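Local coordinates for protein carbon monoxide dehydrogenase (Thermococcus sp. AM4, PDB 6T7J) that catalyses the reversible oxidation of carbon monoxide to carbon dioxide at a nickel-iron-sulfur cluster C, present here in a nickel-free, broken form, at residues S321-E326 with V456-S461; V446-C451 with T464-L469; A21-K26 with H405-K410; P553-E558 with V578-M583; M411-G416 with A485-G490. One frame throughout, in Å; residues are numbered along the deposited sequence.

Contact 1 of 5, residues S321-E326 with V456-S461; sequences SFLMQE and VKHNYS. With MSK (Broken Fe4S4 cluster), chain F.
His458 thrusts its imidazole between the side chains of Ser321, Leu323 and Met324. CB points toward the 321-326 turn, and with CG anti to the backbone N (chi1 177°) the ring is carried on in that direction. At CD2 the ring meets Leu323, whose CB is 3.8 Å away; the two side chains slide past each other in opposite directions. At CE1 it rests 3.5 Å from Met324 CG, and the Met324 sulfur lies at the ring edge, SD being 4.8 Å from the ring centroid and close to the ring plane. At the tip, NE2 comes to 3.4 Å from Ser321 OG, also near the plane. Asn459 ND2 lies above one face of the imidazole, toward its rim. ND1 is hydrogen-bonded to Ser15, while Asn452 OD1 takes a hydrogen bond from Ser321 OG and a weak one from NE2. Next door, Phe322 CB packs 3.6 Å from S4 of the broken cluster. The apolar neighbours gather mainly at CD2 and CE1, while ND1 and NE2 have oxygen neighbours, a division that would probably limit rotation of the imidazole and, through the turn, connect His458 to the wall of the cluster C pocket.

Contact 2 of 5, residues V446-C451 with T464-L469; sequences VGIVGC and TLAKEL. With MSK (Broken Fe4S4 cluster), chain F.
Within the beta-alpha-beta unit made by strand 444-448, helix 460-471 and strand 474-478, Val446 and Ile448 face the helix and pack against Leu465, Ala466 and Leu469. The strand and helix segments run nearly antiparallel, at 165°, with their axes 10.3 Å apart at closest approach. The tightest touch is between Val446 CG1 and Leu469 CD1, 3.6 Å apart. This one methyl of Leu469 also approaches Val446 CB, at 3.7 Å, the two side chains crossing at about a right angle. One turn earlier in the helix, Ile448 sends its extended CG1-CD1 arm over Ala466: CD1 lies 4.0 Å from Ala466 CA and a little farther from Ala466 CB. Leu465 flanks the same arm, its CD2 being 4.2 Å from Ile448 CD1.

The strand lies inside a parallel sheet of order 3-2-1-4-5-6, as in Rossmann-type folds, with strands 474-478 and 548-552 as its two neighbours. Gly447 has no side chain and shares main-chain hydrogen bonds with Ala549 and Ser551, whereas Val446 bonds through its backbone to Leu475 and Val477. Past the strand's C-terminal end, the chain reaches cluster C at the switch point of the sheet, where the loop after strand 548-552 also brings Met556 and Ser557. Gly450 has backbone angles that call for glycine, and its carbonyl O passes 3.2 Å from S5 of the cluster. Cys451 then binds the iron FE3 through SG at 2.4 Å, while its own carbonyl O is hydrogen-bonded to His462 of the helix.

Contact 3 of 5, residues A21-K26 with H405-K410; sequences AELIEK and HIPKHK
Glu22, on the N-terminal helix 20-30, receives a hydrogen bond from His405 in the loop before strand 411-415. His405 NE2 lies 2.6 Å from Glu22 OE1, and the bond is almost straight, with an N-H...O angle of 177°. The oxygen sits in the plane of the imidazole, but the carboxylate is turned 72° against the ring. The other oxygen, Glu22 OE2, stands 3.5 Å from His409 NE2 and near that ring's plane.

The apolar contacts adjoin this bond. Leu23 and Pro407 reach toward each other tip to tip: Leu23 CD1 lies 3.6 Å from Pro407 CG, and the same Leu23 CD1 meets the edge of the His405 ring at His405 CD2 (3.7 Å). Lys26 lays its aliphatic chain past His405, where Lys26 CD lies 4.0 Å from His405 CB, and carries NZ on to Glu30. An alanine in place of Glu22 removes both carboxylate oxygens and would probably leave His405 NE2 without its acceptor, its ring freer to turn.

The arrangement is a His-carboxylate hydrogen bond flanked by apolar contacts, joining a partly buried N-terminal helix to a distant irregular loop.

Contact 4 of 5, residues P553-E558 with V578-M583; sequences PEWMSE and VVPPVM
Trp555 and Val578 meet both by a hydrogen bond and by packing over the indole. Trp555 NE1 donates to Val578 O at 2.8 Å; the bond is bent, with an N-H...O angle of 145°, and the donor stands 36° above the carbonyl plane. The side chain of the same valine lies over one face of the indole, where CB makes a CH-pi contact 3.8 Å from the centroid of the five-membered ring. Its CG2 turns to the main chain instead, 3.5 Å from Trp555 O and 3.8 Å from Glu554 CA. Along the benzene edge, Trp555 CZ2 meets Pro580 CA at 3.7 Å, and Pro581 CD follows near CH2.

What holds the indole at this place begins with its own torsion: chi1 of 72° sets CG between the backbone N and the carbonyl carbon. Trp555 O is hydrogen-bonded to Asn453 ND2, and Glu554 turns away to accept from the main-chain N of Asn459 and of His462, tying the loop to the start of helix 460-471. On the other segment, Pro581 centres an inverse gamma turn closed by Val582 N to Pro580 O at 2.7 Å. Ala59 and Met60 of the second subunit pack on Trp555 and Met556.

The two loops follow adjacent parallel strands, 548-552 and 574-576. The first carries Met556 and Ser557 to the cluster pocket and ends with Ser557 capping helix 558-569 at Ala560 N. Helix 81-115 covers Glu558 and Val582, and strand 604-606 lies beside Val579 and Pro580.

Contact 5 of 5, residues M411-G416 with A485-G490; sequences MEAIAG and AAAMEG
The flat groups that Met411 meets are three successive peptide carbonyls at the C-terminal end of helix 480-489. Met411 CG meets Ala487 O nearly head-on at 3.1 Å, close to that carbonyl's plane. By contrast, Met411 CB stands well above the plane of the Met488 carbonyl, 3.4 Å from Met488 O, and the terminal methyl, Met411 CE, well above that of Glu489, 3.4 Å from Glu489 O. The methionine can follow the helix end because its chain is bent twice, at chi2 (53°) and chi3 (78°), which folds CE back over Gly490. Gly490 CA is 3.5 Å from Met411 CG and only slightly farther from SD. Gly490 leaves the helix with positive phi, and a CB on it would be tight against Met411 CE.

Strand 411-415 pairs antiparallel with strand 248-252. Its N-to-C direction and that of residues 485-489 of the helix differ by 130°, their axes approaching to 7.0 Å. The closeness is consistent with the small side chains that meet here: Ala413 CB lies 3.6 Å from Ala487 CB. An alanine in place of Met411 removes CG, SD and CE, and would probably open a gap over Gly490 and beside Glu489 O.

Glu412 points away and forms a salt bridge with Lys249. Met488 likewise turns from the strand and packs on Thr17 and Asn459, the side chain of Met488 being about 11 Å from the cluster.

Overall arrangement
From the N terminus, helix 20-30 opens contact 3, the longest loop, which closes at residues 405-410 and fastens that helix to the loop leading into strand 411-415. Contact 1 opens inside it at 321-326, after strand 318-320 of the other parallel sheet, and closes beyond it at 456-461, so the two cross. Contact 5 starts directly after contact 3 closes, at 411-416, and ends at 485-490; it crosses contact 1 and encloses contact 2, which also crosses contact 1. Contact 4, 553-558 with 578-583, follows in series on the sheet containing strands 444-448 and 548-552. Contacts 1, 2 and 4 hold residues of the cluster pocket; Cys451 of contact 2 packs on Ser557 of contact 4, and Met488 of contact 5 touches Met324.

Contact 1 of 5, residues S321-E326 with V456-S461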
# COMPACT_ATOMS: atom_id res chain seq x y z
N SER A 321 6.43 23.15 15.17
CA SER A 321 5.76 22.30 14.20
C SER A 321 6.79 21.45 13.45
O SER A 321 7.95 21.34 13.86
CB SER A 321 4.92 23.17 13.25
OG SER A 321 5.74 24.05 12.51
N PHE A 322 6.37 20.87 12.32
CA PHE A 322 7.15 19.92 11.54
C PHE A 322 8.56 20.42 11.26
O PHE A 322 9.53 19.93 11.84
CB PHE A 322 6.41 19.61 10.24
CG PHE A 322 7.12 18.64 9.35
CD1 PHE A 322 7.48 17.38 9.81
CD2 PHE A 322 7.42 18.97 8.04
CE1 PHE A 322 8.14 16.49 8.98
CE2 PHE A 322 8.07 18.08 7.21
CZ PHE A 322 8.43 16.84 7.68
N LEU A 323 8.67 21.43 10.39
CA LEU A 323 9.96 21.92 9.92
C LEU A 323 10.83 22.49 11.03
O LEU A 323 11.97 22.89 10.78
CB LEU A 323 9.75 22.98 8.84
CG LEU A 323 9.41 22.40 7.46
CD1 LEU A 323 9.12 23.51 6.47
CD2 LEU A 323 10.55 21.52 6.98
N MET A 324 10.32 22.53 12.26
CA MET A 324 11.08 23.05 13.38
C MET A 324 11.76 21.96 14.20
O MET A 324 12.59 22.30 15.06
CB MET A 324 10.18 23.90 14.28
CG MET A 324 9.60 25.12 13.58
SD MET A 324 8.38 26.00 14.56
CE MET A 324 9.44 26.82 15.76
N GLN A 325 11.46 20.68 13.96
CA GLN A 325 12.03 19.62 14.79
C GLN A 325 13.55 19.69 14.80
O GLN A 325 14.17 19.76 15.87
CB GLN A 325 11.54 18.24 14.32
CG GLN A 325 11.73 17.93 12.84
CD GLN A 325 11.09 16.62 12.44
OE1 GLN A 325 11.59 15.54 12.76
NE2 GLN A 325 9.96 16.70 11.74
N GLU A 326 14.17 19.70 13.62
CA GLU A 326 15.61 19.91 13.52
C GLU A 326 16.05 21.11 14.34
O GLU A 326 16.97 21.02 15.17
CB GLU A 326 16.02 20.10 12.06
CG GLU A 326 16.36 18.84 11.32
CD GLU A 326 16.50 19.09 9.83
OE1 GLU A 326 15.72 19.91 9.30
OE2 GLU A 326 17.40 18.49 9.20
N VAL A 456 7.05 26.33 0.41
CA VAL A 456 6.34 27.56 0.70
C VAL A 456 6.91 28.14 1.99
O VAL A 456 7.53 27.45 2.80
CB VAL A 456 4.82 27.35 0.81
CG1 VAL A 456 4.27 26.81 -0.50
CG2 VAL A 456 4.49 26.40 1.96
N LYS A 457 6.68 29.44 2.18
CA LYS A 457 7.20 30.13 3.36
C LYS A 457 6.64 29.49 4.63
O LYS A 457 5.44 29.21 4.73
CB LYS A 457 6.85 31.61 3.32
CG LYS A 457 7.48 32.42 4.43
CD LYS A 457 7.36 33.91 4.20
CE LYS A 457 8.14 34.69 5.25
NZ LYS A 457 8.20 36.15 4.95
N HIS A 458 7.52 29.26 5.60
CA HIS A 458 7.19 28.44 6.76
C HIS A 458 6.12 29.11 7.62
O HIS A 458 6.33 30.20 8.15
CB HIS A 458 8.44 28.15 7.58
CG HIS A 458 8.18 27.36 8.82
ND1 HIS A 458 8.51 27.83 10.08
CD2 HIS A 458 7.62 26.15 9.01
CE1 HIS A 458 8.16 26.93 10.98
NE2 HIS A 458 7.62 25.90 10.36
N ASN A 459 4.97 28.44 7.75
CA ASN A 459 3.84 28.87 8.57
C ASN A 459 3.20 30.16 8.06
O ASN A 459 2.23 30.64 8.66
CB ASN A 459 4.26 29.04 10.03
CG ASN A 459 4.47 27.71 10.74
OD1 ASN A 459 3.94 26.68 10.32
ND2 ASN A 459 5.24 27.73 11.81
N TYR A 460 3.72 30.73 6.97
CA TYR A 460 3.16 31.98 6.47
C TYR A 460 1.73 31.80 5.96
O TYR A 460 0.85 32.61 6.26
CB TYR A 460 4.04 32.57 5.37
CG TYR A 460 3.50 33.88 4.83
CD1 TYR A 460 3.66 35.06 5.54
CD2 TYR A 460 2.82 33.94 3.62
CE1 TYR A 460 3.17 36.26 5.06
CE2 TYR A 460 2.33 35.13 3.13
CZ TYR A 460 2.50 36.29 3.85
OH TYR A 460 2.01 37.48 3.37
N SER A 461 1.49 30.74 5.19
CA SER A 461 0.15 30.55 4.63
C SER A 461 -0.86 30.19 5.72
O SER A 461 -1.99 30.69 5.71
CB SER A 461 0.17 29.50 3.53
OG SER A 461 0.71 30.03 2.33
S1 MSK F . 2.56 16.02 12.25
S3 MSK F . 1.17 15.13 9.20
S4 MSK F . 3.74 17.41 9.27
S5 MSK F . 0.62 17.96 10.64
FE1 MSK F . 0.62 14.88 12.49
FE2 MSK F . 2.67 18.03 11.08
FE3 MSK F . 1.65 17.23 8.66
FE4 MSK F . 3.16 15.52 10.12

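Contact 2 of 5, residues V446-C451 with T464-L469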
# COMPACT_ATOMS: atom_id res chain seq x y z
N VAL A 446 -14.27 27.46 8.89
CA VAL A 446 -13.25 26.87 8.03
C VAL A 446 -12.28 26.09 8.89
O VAL A 446 -11.74 26.61 9.87
CB VAL A 446 -12.51 27.93 7.20
CG1 VAL A 446 -11.32 27.30 6.48
CG2 VAL A 446 -13.45 28.56 6.19
N GLY A 447 -12.05 24.83 8.52
CA GLY A 447 -11.04 24.01 9.16
C GLY A 447 -9.72 24.06 8.42
O GLY A 447 -9.65 23.73 7.23
N ILE A 448 -8.67 24.48 9.11
CA ILE A 448 -7.33 24.55 8.55
C ILE A 448 -6.47 23.47 9.22
O ILE A 448 -6.43 23.37 10.45
CB ILE A 448 -6.71 25.94 8.71
CG1 ILE A 448 -7.78 27.02 8.48
CG2 ILE A 448 -5.59 26.13 7.72
CD1 ILE A 448 -7.26 28.44 8.59
N VAL A 449 -5.82 22.66 8.39
CA VAL A 449 -5.07 21.49 8.82
C VAL A 449 -3.81 21.41 7.97
O VAL A 449 -3.60 22.21 7.05
CB VAL A 449 -5.89 20.19 8.69
CG1 VAL A 449 -7.23 20.31 9.42
CG2 VAL A 449 -6.12 19.86 7.22
N GLY A 450 -2.97 20.43 8.27
CA GLY A 450 -1.91 20.06 7.36
C GLY A 450 -0.53 20.24 7.95
O GLY A 450 -0.36 20.60 9.12
N CYS A 451 0.47 20.02 7.10
CA CYS A 451 1.87 19.88 7.45
C CYS A 451 2.61 21.21 7.28
O CYS A 451 1.99 22.28 7.20
CB CYS A 451 2.47 18.78 6.58
SG CYS A 451 1.35 17.39 6.28
N THR A 464 -1.56 33.56 7.59
CA THR A 464 -2.16 34.56 6.72
C THR A 464 -3.59 34.18 6.34
O THR A 464 -4.49 35.02 6.36
CB THR A 464 -1.30 34.77 5.47
OG1 THR A 464 -0.08 35.42 5.83
CG2 THR A 464 -2.03 35.65 4.46
N LEU A 465 -3.82 32.90 6.02
CA LEU A 465 -5.17 32.45 5.73
C LEU A 465 -6.07 32.59 6.95
O LEU A 465 -7.21 33.07 6.83
CB LEU A 465 -5.15 31.00 5.24
CG LEU A 465 -6.51 30.43 4.82
CD1 LEU A 465 -7.02 31.16 3.60
CD2 LEU A 465 -6.41 28.95 4.55
N ALA A 466 -5.58 32.18 8.12
CA ALA A 466 -6.39 32.32 9.33
C ALA A 466 -6.76 33.77 9.59
O ALA A 466 -7.92 34.08 9.91
CB ALA A 466 -5.63 31.73 10.53
N LYS A 467 -5.80 34.68 9.44
CA LYS A 467 -6.04 36.11 9.65
C LYS A 467 -7.07 36.64 8.67
O LYS A 467 -8.04 37.32 9.06
CB LYS A 467 -4.74 36.89 9.51
CG LYS A 467 -3.82 36.90 10.72
CD LYS A 467 -2.72 37.93 10.51
CE LYS A 467 -1.45 37.57 11.25
NZ LYS A 467 -1.52 37.93 12.69
N GLU A 468 -6.86 36.37 7.38
CA GLU A 468 -7.77 36.89 6.36
C GLU A 468 -9.17 36.34 6.53
O GLU A 468 -10.15 37.01 6.18
CB GLU A 468 -7.24 36.55 4.96
CG GLU A 468 -5.98 37.31 4.57
CD GLU A 468 -6.23 38.81 4.43
OE1 GLU A 468 -5.53 39.59 5.10
OE2 GLU A 468 -7.12 39.19 3.64
N LEU A 469 -9.30 35.12 7.08
CA LEU A 469 -10.63 34.57 7.30
C LEU A 469 -11.30 35.19 8.52
O LEU A 469 -12.47 35.59 8.46
CB LEU A 469 -10.55 33.05 7.43
CG LEU A 469 -10.32 32.30 6.12
CD1 LEU A 469 -10.31 30.80 6.35
CD2 LEU A 469 -11.37 32.67 5.09
S1 MSK F . 2.56 16.02 12.25
S3 MSK F . 1.17 15.13 9.20
S4 MSK F . 3.74 17.41 9.27
S5 MSK F . 0.62 17.96 10.64
FE1 MSK F . 0.62 14.88 12.49
FE2 MSK F . 2.67 18.03 11.08
FE3 MSK F . 1.65 17.23 8.66
FE4 MSK F . 3.16 15.52 10.12

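Contact 3 of 5, residues A21-K26 with H405-K410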
# COMPACT_ATOMS: atom_id res chain seq x y z
N ALA A 21 14.59 31.82 11.86
CA ALA A 21 15.72 32.38 11.13
C ALA A 21 17.01 32.28 11.94
O ALA A 21 18.05 31.85 11.41
CB ALA A 21 15.43 33.84 10.77
N GLU A 22 16.96 32.67 13.21
CA GLU A 22 18.15 32.61 14.06
C GLU A 22 18.73 31.21 14.09
O GLU A 22 19.95 31.03 14.00
CB GLU A 22 17.83 33.07 15.48
CG GLU A 22 16.65 34.02 15.62
CD GLU A 22 16.31 34.30 17.08
OE1 GLU A 22 17.00 33.77 17.97
OE2 GLU A 22 15.34 35.05 17.33
N LEU A 23 17.87 30.19 14.18
CA LEU A 23 18.35 28.83 14.31
C LEU A 23 18.84 28.27 12.98
O LEU A 23 19.78 27.46 12.97
CB LEU A 23 17.26 27.94 14.91
CG LEU A 23 17.27 27.81 16.43
CD1 LEU A 23 17.58 29.13 17.13
CD2 LEU A 23 15.95 27.27 16.91
N ILE A 24 18.24 28.68 11.87
CA ILE A 24 18.79 28.30 10.57
C ILE A 24 20.19 28.87 10.40
O ILE A 24 21.11 28.20 9.92
CB ILE A 24 17.85 28.74 9.43
CG1 ILE A 24 16.52 27.99 9.53
CG2 ILE A 24 18.49 28.49 8.07
CD1 ILE A 24 15.53 28.39 8.47
N GLU A 25 20.39 30.12 10.83
CA GLU A 25 21.73 30.71 10.73
C GLU A 25 22.71 30.03 11.68
O GLU A 25 23.89 29.87 11.34
CB GLU A 25 21.67 32.20 11.01
CG GLU A 25 20.60 32.91 10.27
CD GLU A 25 20.43 34.27 10.82
OE1 GLU A 25 19.34 34.88 10.64
OE2 GLU A 25 21.45 34.78 11.35
N LYS A 26 22.25 29.66 12.87
CA LYS A 26 23.11 28.91 13.79
C LYS A 26 23.52 27.57 13.18
O LYS A 26 24.69 27.17 13.29
CB LYS A 26 22.40 28.70 15.12
CG LYS A 26 23.23 27.97 16.16
CD LYS A 26 22.54 27.96 17.51
CE LYS A 26 23.48 27.48 18.60
NZ LYS A 26 23.95 26.09 18.35
N HIS A 405 21.41 28.44 22.32
CA HIS A 405 20.69 29.64 21.90
C HIS A 405 19.22 29.28 21.78
O HIS A 405 18.79 28.74 20.76
CB HIS A 405 21.24 30.21 20.60
CG HIS A 405 20.47 31.39 20.08
ND1 HIS A 405 20.88 32.69 20.30
CD2 HIS A 405 19.33 31.47 19.37
CE1 HIS A 405 20.02 33.51 19.73
NE2 HIS A 405 19.06 32.80 19.17
N ILE A 406 18.45 29.57 22.82
CA ILE A 406 17.00 29.38 22.82
C ILE A 406 16.36 30.71 22.44
O ILE A 406 16.61 31.71 23.13
CB ILE A 406 16.50 28.88 24.18
CG1 ILE A 406 17.19 27.57 24.57
CG2 ILE A 406 14.98 28.71 24.16
CD1 ILE A 406 16.91 27.13 25.99
N PRO A 407 15.57 30.78 21.38
CA PRO A 407 14.88 32.03 21.07
C PRO A 407 13.88 32.39 22.16
O PRO A 407 13.08 31.55 22.58
CB PRO A 407 14.20 31.75 19.72
CG PRO A 407 14.94 30.58 19.15
CD PRO A 407 15.37 29.76 20.33
N LYS A 408 13.93 33.65 22.60
CA LYS A 408 13.03 34.15 23.65
C LYS A 408 11.57 33.95 23.29
O LYS A 408 10.72 33.80 24.17
CB LYS A 408 13.30 35.64 23.89
CG LYS A 408 13.12 36.13 25.34
CD LYS A 408 11.66 36.12 25.79
CE LYS A 408 11.48 36.63 27.21
NZ LYS A 408 10.04 36.72 27.57
N HIS A 409 11.26 33.93 22.00
CA HIS A 409 9.89 34.08 21.54
C HIS A 409 9.00 32.97 22.06
O HIS A 409 9.25 31.78 21.84
CB HIS A 409 9.89 34.13 20.01
CG HIS A 409 10.79 35.18 19.46
ND1 HIS A 409 10.44 36.51 19.43
CD2 HIS A 409 12.04 35.10 18.94
CE1 HIS A 409 11.43 37.21 18.90
NE2 HIS A 409 12.41 36.38 18.59
N LYS A 410 7.95 33.38 22.78
CA LYS A 410 7.01 32.49 23.44
C LYS A 410 5.64 33.13 23.32
O LYS A 410 5.51 34.36 23.33
CB LYS A 410 7.41 32.28 24.91
CG LYS A 410 6.45 31.46 25.74
CD LYS A 410 7.10 31.04 27.06
CE LYS A 410 7.80 32.21 27.74
NZ LYS A 410 7.72 32.13 29.23

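Contact 4 of 5, residues P553-E558 with V578-M583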
# COMPACT_ATOMS: atom_id res chain seq x y z
N PRO A 553 -2.86 24.48 3.86
CA PRO A 553 -2.06 25.49 3.14
C PRO A 553 -0.64 25.06 2.83
O PRO A 553 -0.07 25.54 1.85
CB PRO A 553 -2.08 26.70 4.09
CG PRO A 553 -3.16 26.41 5.10
CD PRO A 553 -3.22 24.92 5.22
N GLU A 554 -0.03 24.20 3.65
CA GLU A 554 1.39 23.88 3.51
C GLU A 554 1.63 22.38 3.65
O GLU A 554 2.64 21.95 4.21
CB GLU A 554 2.22 24.66 4.53
CG GLU A 554 1.95 26.16 4.56
CD GLU A 554 2.59 26.86 5.74
OE1 GLU A 554 3.56 26.32 6.30
OE2 GLU A 554 2.11 27.95 6.11
N TRP A 555 0.71 21.57 3.13
CA TRP A 555 0.77 20.13 3.33
C TRP A 555 1.98 19.52 2.64
O TRP A 555 2.53 20.06 1.68
CB TRP A 555 -0.51 19.47 2.82
CG TRP A 555 -0.62 19.44 1.33
CD1 TRP A 555 -1.17 20.40 0.53
CD2 TRP A 555 -0.16 18.40 0.45
NE1 TRP A 555 -1.08 20.02 -0.79
CE2 TRP A 555 -0.46 18.80 -0.86
CE3 TRP A 555 0.48 17.18 0.66
CZ2 TRP A 555 -0.15 18.02 -1.97
CZ3 TRP A 555 0.79 16.40 -0.44
CH2 TRP A 555 0.47 16.82 -1.74
N MET A 556 2.40 18.36 3.16
CA MET A 556 3.46 17.57 2.52
C MET A 556 3.26 16.06 2.62
O MET A 556 3.80 15.34 1.78
CB MET A 556 4.83 17.92 3.10
CG MET A 556 5.04 17.50 4.56
SD MET A 556 5.65 15.81 4.78
CE MET A 556 5.29 15.56 6.52
N SER A 557 2.52 15.56 3.60
CA SER A 557 2.45 14.13 3.88
C SER A 557 1.33 13.46 3.09
O SER A 557 0.38 14.09 2.64
CB SER A 557 2.25 13.88 5.37
OG SER A 557 0.90 14.11 5.74
N GLU A 558 1.47 12.14 2.92
CA GLU A 558 0.39 11.35 2.32
C GLU A 558 -0.82 11.31 3.24
O GLU A 558 -1.96 11.19 2.76
CB GLU A 558 0.90 9.94 2.01
CG GLU A 558 1.97 9.90 0.91
CD GLU A 558 2.80 8.63 0.93
OE1 GLU A 558 2.94 7.99 -0.13
OE2 GLU A 558 3.31 8.26 2.01
N VAL A 578 -0.41 23.71 -1.40
CA VAL A 578 0.69 23.08 -2.11
C VAL A 578 0.09 22.27 -3.26
O VAL A 578 -0.90 21.56 -3.07
CB VAL A 578 1.53 22.18 -1.18
CG1 VAL A 578 2.54 21.37 -1.97
CG2 VAL A 578 2.22 23.02 -0.12
N VAL A 579 0.68 22.41 -4.44
CA VAL A 579 0.13 21.80 -5.65
C VAL A 579 0.35 20.29 -5.61
O VAL A 579 1.50 19.83 -5.58
CB VAL A 579 0.76 22.41 -6.91
CG1 VAL A 579 0.08 21.86 -8.16
CG2 VAL A 579 0.66 23.93 -6.88
N PRO A 580 -0.72 19.48 -5.60
CA PRO A 580 -0.53 18.04 -5.65
C PRO A 580 0.08 17.63 -6.96
O PRO A 580 -0.08 18.31 -8.00
CB PRO A 580 -1.96 17.49 -5.50
CG PRO A 580 -2.84 18.60 -5.96
CD PRO A 580 -2.14 19.87 -5.55
N PRO A 581 0.81 16.50 -7.01
CA PRO A 581 1.48 16.08 -8.25
C PRO A 581 0.51 15.47 -9.26
O PRO A 581 0.54 14.28 -9.58
CB PRO A 581 2.51 15.06 -7.74
CG PRO A 581 1.84 14.45 -6.55
CD PRO A 581 1.03 15.55 -5.90
N VAL A 582 -0.40 16.30 -9.77
CA VAL A 582 -1.46 15.81 -10.65
C VAL A 582 -1.55 16.64 -11.92
O VAL A 582 -2.27 16.28 -12.86
CB VAL A 582 -2.82 15.79 -9.93
CG1 VAL A 582 -2.78 14.86 -8.73
CG2 VAL A 582 -3.23 17.20 -9.53
N MET A 583 -0.83 17.76 -11.98
CA MET A 583 -1.00 18.69 -13.10
C MET A 583 -0.49 18.13 -14.42
O MET A 583 -0.69 18.77 -15.46
CB MET A 583 -0.31 20.02 -12.79
CG MET A 583 -1.02 20.83 -11.72
SD MET A 583 -2.81 20.85 -11.92
CE MET A 583 -3.33 21.34 -10.27

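Contact 5 of 5, residues M411-G416 with A485-G490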
# COMPACT_ATOMS: atom_id res chain seq x y z
N MET A 411 4.60 32.31 23.17
CA MET A 411 3.27 32.86 22.95
C MET A 411 2.25 32.08 23.76
O MET A 411 2.37 30.87 23.93
CB MET A 411 2.90 32.82 21.46
CG MET A 411 1.54 33.41 21.14
SD MET A 411 1.32 35.08 21.79
CE MET A 411 2.25 36.05 20.61
N GLU A 412 1.24 32.78 24.27
CA GLU A 412 0.16 32.11 24.98
C GLU A 412 -0.89 31.62 24.00
O GLU A 412 -1.16 32.27 22.98
CB GLU A 412 -0.48 33.03 26.01
CG GLU A 412 -1.56 32.35 26.83
CD GLU A 412 -1.93 33.13 28.07
OE1 GLU A 412 -3.11 33.08 28.48
OE2 GLU A 412 -1.04 33.81 28.63
N ALA A 413 -1.47 30.46 24.30
CA ALA A 413 -2.47 29.86 23.42
C ALA A 413 -3.52 29.16 24.26
O ALA A 413 -3.19 28.44 25.21
CB ALA A 413 -1.82 28.87 22.45
N ILE A 414 -4.79 29.37 23.91
CA ILE A 414 -5.91 28.66 24.50
C ILE A 414 -6.25 27.50 23.58
O ILE A 414 -6.66 27.70 22.43
CB ILE A 414 -7.12 29.58 24.70
CG1 ILE A 414 -6.76 30.74 25.63
CG2 ILE A 414 -8.30 28.80 25.25
CD1 ILE A 414 -7.88 31.73 25.84
N ALA A 415 -6.07 26.28 24.07
CA ALA A 415 -6.31 25.07 23.31
C ALA A 415 -7.36 24.21 24.01
O ALA A 415 -7.92 24.59 25.04
CB ALA A 415 -5.01 24.29 23.10
N GLY A 416 -7.62 23.04 23.43
CA GLY A 416 -8.53 22.09 24.03
C GLY A 416 -9.98 22.22 23.61
O GLY A 416 -10.87 21.96 24.43
N ALA A 485 1.17 26.48 14.42
CA ALA A 485 1.53 27.78 13.84
C ALA A 485 0.64 28.89 14.39
O ALA A 485 1.13 29.96 14.77
CB ALA A 485 1.42 27.71 12.32
N ALA A 486 -0.67 28.65 14.44
CA ALA A 486 -1.60 29.65 14.96
C ALA A 486 -1.32 29.93 16.43
O ALA A 486 -1.42 31.08 16.87
CB ALA A 486 -3.04 29.17 14.77
N ALA A 487 -0.96 28.90 17.19
CA ALA A 487 -0.65 29.10 18.61
C ALA A 487 0.63 29.90 18.78
O ALA A 487 0.71 30.77 19.66
CB ALA A 487 -0.54 27.75 19.31
N MET A 488 1.65 29.63 17.96
CA MET A 488 2.90 30.36 18.08
C MET A 488 2.76 31.80 17.62
O MET A 488 3.48 32.68 18.11
CB MET A 488 4.00 29.66 17.30
CG MET A 488 4.37 28.29 17.84
SD MET A 488 5.67 27.50 16.87
CE MET A 488 4.89 27.45 15.26
N GLU A 489 1.85 32.07 16.68
CA GLU A 489 1.68 33.44 16.20
C GLU A 489 0.94 34.30 17.22
O GLU A 489 1.28 35.48 17.40
CB GLU A 489 0.94 33.45 14.87
CG GLU A 489 0.66 34.84 14.35
CD GLU A 489 1.78 35.37 13.47
OE1 GLU A 489 2.68 34.59 13.11
OE2 GLU A 489 1.76 36.58 13.14
N GLY A 490 -0.07 33.74 17.88
CA GLY A 490 -0.86 34.51 18.82
C GLY A 490 -2.32 34.52 18.45
O GLY A 490 -3.13 35.22 19.07